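Local coordinates for streptokinase domain B (Streptococcus dysgalactiae subsp. equisimilis, PDB 1QQR), which probably activates plasminogen non-proteolytically together with the other domains of streptokinase, and so promotes fibrinolysis, at residues Ser7-Tyr12 against Glu113-Asp118; Asn3-Val8 against Lys96-Ala101. One frame throughout, in Å; residues are numbered along the deposited sequence.

Interaction 1 of 2, residues Ser7-Tyr12 against Glu113-Asp118; sequences SVDVEY and EINNTD
N115 meets D9 at the start of this pairing. N115 CB lies 3.7 Å from D9 OD2, and the N115 amide and D9 carboxylate planes are turned 46° apart. The D9 carboxylate has its polar partner on the next strand, where OD1 bonds to T37. N116 comes next and is buried. Water 1 joins the two backbones here, accepting from N116 N and donating to S7 O. The N116 CB packs 4.1 Å from V8 CG2. N116 O takes the N-H of D9 in a nearly straight bond, D9 N to N116 O 2.9 Å. T117 follows on the other face of the sheet, the one that carries D9. The methyl T117 CG2 sits between two acidic side chains, 4.0 Å from D9 CB and 3.9 Å from E11 OE2. Chi1 of 58° puts OG1 between the T117 backbone N and carbonyl carbon and turns CG2 to these neighbours. The T117 CA also leans on D9 O in a CA-H...O contact of 3.2 Å. D118 ends the segment and uses both its N and its O. D118 N bonds to D9 O, and D118 O receives E11 N at 2.7 Å. The buried D118 carboxylate lies against V8, with D118 CG 3.7 Å from V8 CG1. Two partners from outside the segments satisfy it: R98 by a salt bridge and Y93 by a hydroxyl. These would be expected to stabilise its negative charge. V8, V10, N116 and D118 thus share one face, and D9 and T117 share the other. The bonds alternate in the parallel pattern between strands 8-18 and 111-128. Such a parallel pair of first and last strands in a mixed sheet is typical of the beta-grasp fold of streptokinase domains.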
loop_
_atom_site.group_PDB
_atom_site.type_symbol
_atom_site.label_atom_id
_atom_site.label_comp_id
_atom_site.label_asym_id
_atom_site.label_seq_id
_atom_site.Cartn_x
_atom_site.Cartn_y
_atom_site.Cartn_z
ATOM N N SER A 7 16.591 7.130 4.021
ATOM C CA SER A 7 15.782 6.747 2.884
ATOM C C SER A 7 14.638 5.872 3.355
ATOM O O SER A 7 14.725 5.232 4.400
ATOM C CB SER A 7 16.649 5.919 1.944
ATOM O OG SER A 7 16.524 6.341 0.614
ATOM N N VAL A 8 13.560 5.839 2.588
ATOM C CA VAL A 8 12.462 4.957 2.930
ATOM C C VAL A 8 11.981 4.274 1.659
ATOM O O VAL A 8 11.518 4.940 0.730
ATOM C CB VAL A 8 11.316 5.711 3.607
ATOM C CG1 VAL A 8 10.108 4.801 3.773
ATOM C CG2 VAL A 8 11.766 6.166 4.964
ATOM N N ASP A 9 12.148 2.957 1.582
ATOM C CA ASP A 9 11.667 2.226 0.399
ATOM C C ASP A 9 10.169 2.107 0.614
ATOM O O ASP A 9 9.732 1.555 1.632
ATOM C CB ASP A 9 12.221 0.797 0.313
ATOM C CG ASP A 9 13.684 0.748 -0.050
ATOM O OD1 ASP A 9 14.161 1.685 -0.716
ATOM O OD2 ASP A 9 14.342 -0.248 0.319
ATOM N N VAL A 10 9.385 2.636 -0.315
ATOM C CA VAL A 10 7.942 2.557 -0.178
ATOM C C VAL A 10 7.418 1.366 -0.966
ATOM O O VAL A 10 7.447 1.358 -2.203
ATOM C CB VAL A 10 7.246 3.847 -0.682
ATOM C CG1 VAL A 10 5.738 3.752 -0.474
ATOM C CG2 VAL A 10 7.791 5.050 0.045
ATOM N N GLU A 11 6.969 0.350 -0.237
ATOM C CA GLU A 11 6.406 -0.827 -0.861
ATOM C C GLU A 11 4.879 -0.737 -0.876
ATOM O O GLU A 11 4.249 -0.100 -0.017
ATOM C CB GLU A 11 6.869 -2.089 -0.143
ATOM C CG GLU A 11 8.272 -2.502 -0.544
ATOM C CD GLU A 11 8.860 -3.567 0.369
ATOM O OE1 GLU A 11 8.167 -4.556 0.679
ATOM O OE2 GLU A 11 10.030 -3.420 0.772
ATOM N N TYR A 12 4.282 -1.405 -1.852
ATOM C CA TYR A 12 2.843 -1.341 -2.015
ATOM C C TYR A 12 2.195 -2.693 -2.174
ATOM O O TYR A 12 2.710 -3.569 -2.863
ATOM C CB TYR A 12 2.545 -0.487 -3.247
ATOM C CG TYR A 12 1.090 -0.235 -3.517
ATOM C CD1 TYR A 12 0.372 0.670 -2.760
ATOM C CD2 TYR A 12 0.434 -0.897 -4.555
ATOM C CE1 TYR A 12 -0.970 0.919 -3.025
ATOM C CE2 TYR A 12 -0.918 -0.662 -4.837
ATOM C CZ TYR A 12 -1.616 0.253 -4.072
ATOM O OH TYR A 12 -2.932 0.547 -4.384
ATOM N N GLU A 113 23.464 -0.808 9.677
ATOM C CA GLU A 113 22.298 -0.130 9.159
ATOM C C GLU A 113 21.704 -0.814 7.951
ATOM O O GLU A 113 22.405 -1.417 7.145
ATOM C CB GLU A 113 22.638 1.319 8.826
ATOM C CG GLU A 113 23.110 2.119 10.038
ATOM C CD GLU A 113 23.485 3.544 9.675
ATOM O OE1 GLU A 113 23.919 3.775 8.522
ATOM O OE2 GLU A 113 23.354 4.432 10.540
ATOM N N ILE A 114 20.385 -0.746 7.861
ATOM C CA ILE A 114 19.681 -1.335 6.736
ATOM C C ILE A 114 18.601 -0.367 6.325
ATOM O O ILE A 114 18.312 0.619 7.036
ATOM C CB ILE A 114 19.059 -2.694 7.080
ATOM C CG1 ILE A 114 18.248 -2.602 8.374
ATOM C CG2 ILE A 114 20.155 -3.745 7.183
ATOM C CD1 ILE A 114 17.365 -3.827 8.599
ATOM N N ASN A 115 18.018 -0.623 5.168
ATOM C CA ASN A 115 16.993 0.264 4.641
ATOM C C ASN A 115 15.686 0.278 5.412
ATOM O O ASN A 115 15.200 -0.751 5.876
ATOM C CB ASN A 115 16.751 -0.067 3.170
ATOM C CG ASN A 115 17.947 0.314 2.299
ATOM O OD1 ASN A 115 18.532 -0.524 1.609
ATOM N ND2 ASN A 115 18.323 1.592 2.344
ATOM N N ASN A 116 15.149 1.475 5.588
ATOM C CA ASN A 116 13.879 1.649 6.265
ATOM C C ASN A 116 12.834 1.407 5.182
ATOM O O ASN A 116 13.104 1.608 3.990
ATOM C CB ASN A 116 13.765 3.075 6.805
ATOM C CG ASN A 116 14.485 3.257 8.131
ATOM O OD1 ASN A 116 13.885 3.113 9.202
ATOM N ND2 ASN A 116 15.776 3.553 8.066
ATOM N N THR A 117 11.652 0.966 5.577
ATOM C CA THR A 117 10.618 0.704 4.587
ATOM C C THR A 117 9.265 1.131 5.107
ATOM O O THR A 117 9.030 1.125 6.312
ATOM C CB THR A 117 10.489 -0.824 4.249
ATOM O OG1 THR A 117 10.209 -1.538 5.453
ATOM C CG2 THR A 117 11.766 -1.397 3.657
ATOM N N ASP A 118 8.398 1.506 4.170
ATOM C CA ASP A 118 7.006 1.848 4.449
ATOM C C ASP A 118 6.238 0.814 3.626
ATOM O O ASP A 118 6.569 0.558 2.466
ATOM C CB ASP A 118 6.620 3.228 3.911
ATOM C CG ASP A 118 6.630 4.307 4.978
ATOM O OD1 ASP A 118 6.701 3.977 6.189
ATOM O OD2 ASP A 118 6.548 5.500 4.592
HETATM O O HOH W 1 17.205 3.684 5.387
#

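Interaction 2 of 2, residues Asn3-Val8 against Lys96-Ala101; sequences NQAKSV and KNREQA
The carbonyl O of K96 takes two bonds from R98, whose guanidinium is covered on one face by V8. R98 NE and R98 NH2 both reach K96 O, side-on, at 3.1 Å and 3.2 Å. The oxygen lies nearly in the guanidinium plane, so the pair of bonds fixes the rotation of the group. V8 CG2 stands over the centre of one face, 3.7 Å above the R98 guanidinium plane. Chi1 of 75° and a bend further along bring the R98 chain back toward the other segment, although its CB leaves away from it. R98 CG touches A5 CB on the way, at 3.5 Å. The charge is shared outside the segments with D118 and D77, by one salt bridge each. The backbones also meet. A5 N gives a nearly straight bond of 2.6 Å to R98 O. Q100 N bonds to N3 O. These two bonds flank Q4 and E99 and make a single beta bridge between segments that otherwise run 106° apart. Q100 adds a side-chain bond. Its CG is anti to the backbone N (chi1 168°), and a bend at chi2 turns Q100 OE1 to K6 N at 2.9 Å. The K6 chain passes at about a right angle, with K6 CG 3.3 Å from the same Q100 OE1. Q4 NE2 makes a weak bond to N97 OD1, 2.9 Å away, and the two side chains cross at about a right angle. Water 1 links Q100 NE2 to S7 O. This is a loop-to-loop contact, with one beta bridge and an arginine that braces its own loop. It fastens the N-terminal segment before strand 8-18 to the loop between strands 92-94 and 102-104, at one end of the beta-grasp domain.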
loop_
_atom_site.group_PDB
_atom_site.type_symbol
_atom_site.label_atom_id
_atom_site.label_comp_id
_atom_site.label_asym_id
_atom_site.label_seq_id
_atom_site.Cartn_x
_atom_site.Cartn_y
_atom_site.Cartn_z
ATOM N N ASN A 3 19.160 9.610 14.772
ATOM C CA ASN A 3 19.720 9.289 13.468
ATOM C C ASN A 3 18.583 9.105 12.476
ATOM O O ASN A 3 18.120 7.994 12.241
ATOM C CB ASN A 3 20.537 8.004 13.574
ATOM C CG ASN A 3 21.026 7.748 14.985
ATOM O OD1 ASN A 3 21.758 8.561 15.559
ATOM N ND2 ASN A 3 20.614 6.621 15.562
ATOM N N GLN A 4 18.138 10.206 11.896
ATOM C CA GLN A 4 17.047 10.183 10.947
ATOM C C GLN A 4 17.315 9.238 9.787
ATOM O O GLN A 4 18.384 9.276 9.178
ATOM C CB GLN A 4 16.814 11.589 10.406
ATOM C CG GLN A 4 15.559 11.745 9.573
ATOM C CD GLN A 4 15.453 13.127 8.973
ATOM O OE1 GLN A 4 16.143 13.446 8.000
ATOM N NE2 GLN A 4 14.601 13.967 9.559
ATOM N N ALA A 5 16.336 8.392 9.479
ATOM C CA ALA A 5 16.473 7.465 8.365
ATOM C C ALA A 5 16.939 8.266 7.150
ATOM O O ALA A 5 16.520 9.399 6.950
ATOM C CB ALA A 5 15.142 6.799 8.085
ATOM N N LYS A 6 17.799 7.678 6.339
ATOM C CA LYS A 6 18.325 8.363 5.174
ATOM C C LYS A 6 17.484 8.108 3.925
ATOM O O LYS A 6 17.625 8.795 2.904
ATOM C CB LYS A 6 19.762 7.886 4.942
ATOM C CG LYS A 6 20.626 8.002 6.209
ATOM C CD LYS A 6 21.877 7.137 6.167
ATOM C CE LYS A 6 22.544 7.105 7.541
ATOM N NZ LYS A 6 23.687 6.144 7.609
ATOM N N SER A 7 16.591 7.130 4.021
ATOM C CA SER A 7 15.782 6.747 2.884
ATOM C C SER A 7 14.638 5.872 3.355
ATOM O O SER A 7 14.725 5.232 4.400
ATOM C CB SER A 7 16.649 5.919 1.944
ATOM O OG SER A 7 16.524 6.341 0.614
ATOM N N VAL A 8 13.560 5.839 2.588
ATOM C CA VAL A 8 12.462 4.957 2.930
ATOM C C VAL A 8 11.981 4.274 1.659
ATOM O O VAL A 8 11.518 4.940 0.730
ATOM C CB VAL A 8 11.316 5.711 3.607
ATOM C CG1 VAL A 8 10.108 4.801 3.773
ATOM C CG2 VAL A 8 11.766 6.166 4.964
ATOM N N LYS A 96 6.723 9.616 6.832
ATOM C CA LYS A 96 6.958 9.831 8.256
ATOM C C LYS A 96 8.441 9.812 8.669
ATOM O O LYS A 96 9.221 8.982 8.197
ATOM C CB LYS A 96 6.169 8.759 9.006
ATOM C CG LYS A 96 6.158 8.816 10.497
ATOM C CD LYS A 96 5.330 7.637 11.000
ATOM C CE LYS A 96 5.390 7.460 12.514
ATOM N NZ LYS A 96 4.365 8.275 13.250
ATOM N N ASN A 97 8.815 10.747 9.544
ATOM C CA ASN A 97 10.188 10.862 10.049
ATOM C C ASN A 97 10.471 9.682 10.957
ATOM O O ASN A 97 9.593 9.214 11.689
ATOM C CB ASN A 97 10.363 12.157 10.855
ATOM C CG ASN A 97 11.816 12.589 10.971
ATOM O OD1 ASN A 97 12.731 11.926 10.471
ATOM N ND2 ASN A 97 12.033 13.717 11.628
ATOM N N ARG A 98 11.698 9.191 10.916
ATOM C CA ARG A 98 12.033 8.059 11.751
ATOM C C ARG A 98 13.521 7.857 11.950
ATOM O O ARG A 98 14.376 8.371 11.208
ATOM C CB ARG A 98 11.433 6.765 11.159
ATOM C CG ARG A 98 12.191 6.262 9.919
ATOM C CD ARG A 98 11.350 5.327 9.059
ATOM N NE ARG A 98 10.244 6.013 8.387
ATOM C CZ ARG A 98 9.273 5.398 7.707
ATOM N NH1 ARG A 98 9.254 4.072 7.614
ATOM N NH2 ARG A 98 8.340 6.110 7.074
ATOM N N GLU A 99 13.796 7.052 12.965
ATOM C CA GLU A 99 15.136 6.658 13.350
ATOM C C GLU A 99 15.632 5.704 12.264
ATOM O O GLU A 99 14.860 4.901 11.755
ATOM C CB GLU A 99 15.053 5.944 14.694
ATOM C CG GLU A 99 16.295 6.068 15.520
ATOM C CD GLU A 99 16.578 7.493 15.918
ATOM O OE1 GLU A 99 15.752 8.076 16.647
ATOM O OE2 GLU A 99 17.627 8.020 15.497
ATOM N N GLN A 100 16.905 5.800 11.901
ATOM C CA GLN A 100 17.489 4.940 10.866
ATOM C C GLN A 100 17.481 3.487 11.333
ATOM O O GLN A 100 17.918 3.185 12.434
ATOM C CB GLN A 100 18.924 5.373 10.570
ATOM C CG GLN A 100 19.714 4.400 9.727
ATOM C CD GLN A 100 19.289 4.408 8.279
ATOM O OE1 GLN A 100 19.183 5.467 7.665
ATOM N NE2 GLN A 100 19.065 3.225 7.714
ATOM N N ALA A 101 16.996 2.589 10.482
ATOM C CA ALA A 101 16.923 1.168 10.827
ATOM C C ALA A 101 18.279 0.459 10.853
ATOM O O ALA A 101 19.190 0.780 10.068
ATOM C CB ALA A 101 16.015 0.438 9.834
HETATM O O HOH W 1 17.205 3.684 5.387
#

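From the N terminus, residues 3-8 enter interaction 2 first and pair with 96-101, which closes a loop of 87 residues. The chain then runs directly into interaction 1, where 7-12 pairs with 113-118 and closes a loop of 100 residues. S7 and V8 belong to both. The second partners follow in the same order as the first, so the two closures cross rather than nest. Salt bridges K6-E113 and R98-D118 join the contacts, and water 1 serves both. Together they tie the N-terminal loop, the loop after strand 92-94 and the central parallel strands 8-18 and 111-128 at one end of the domain.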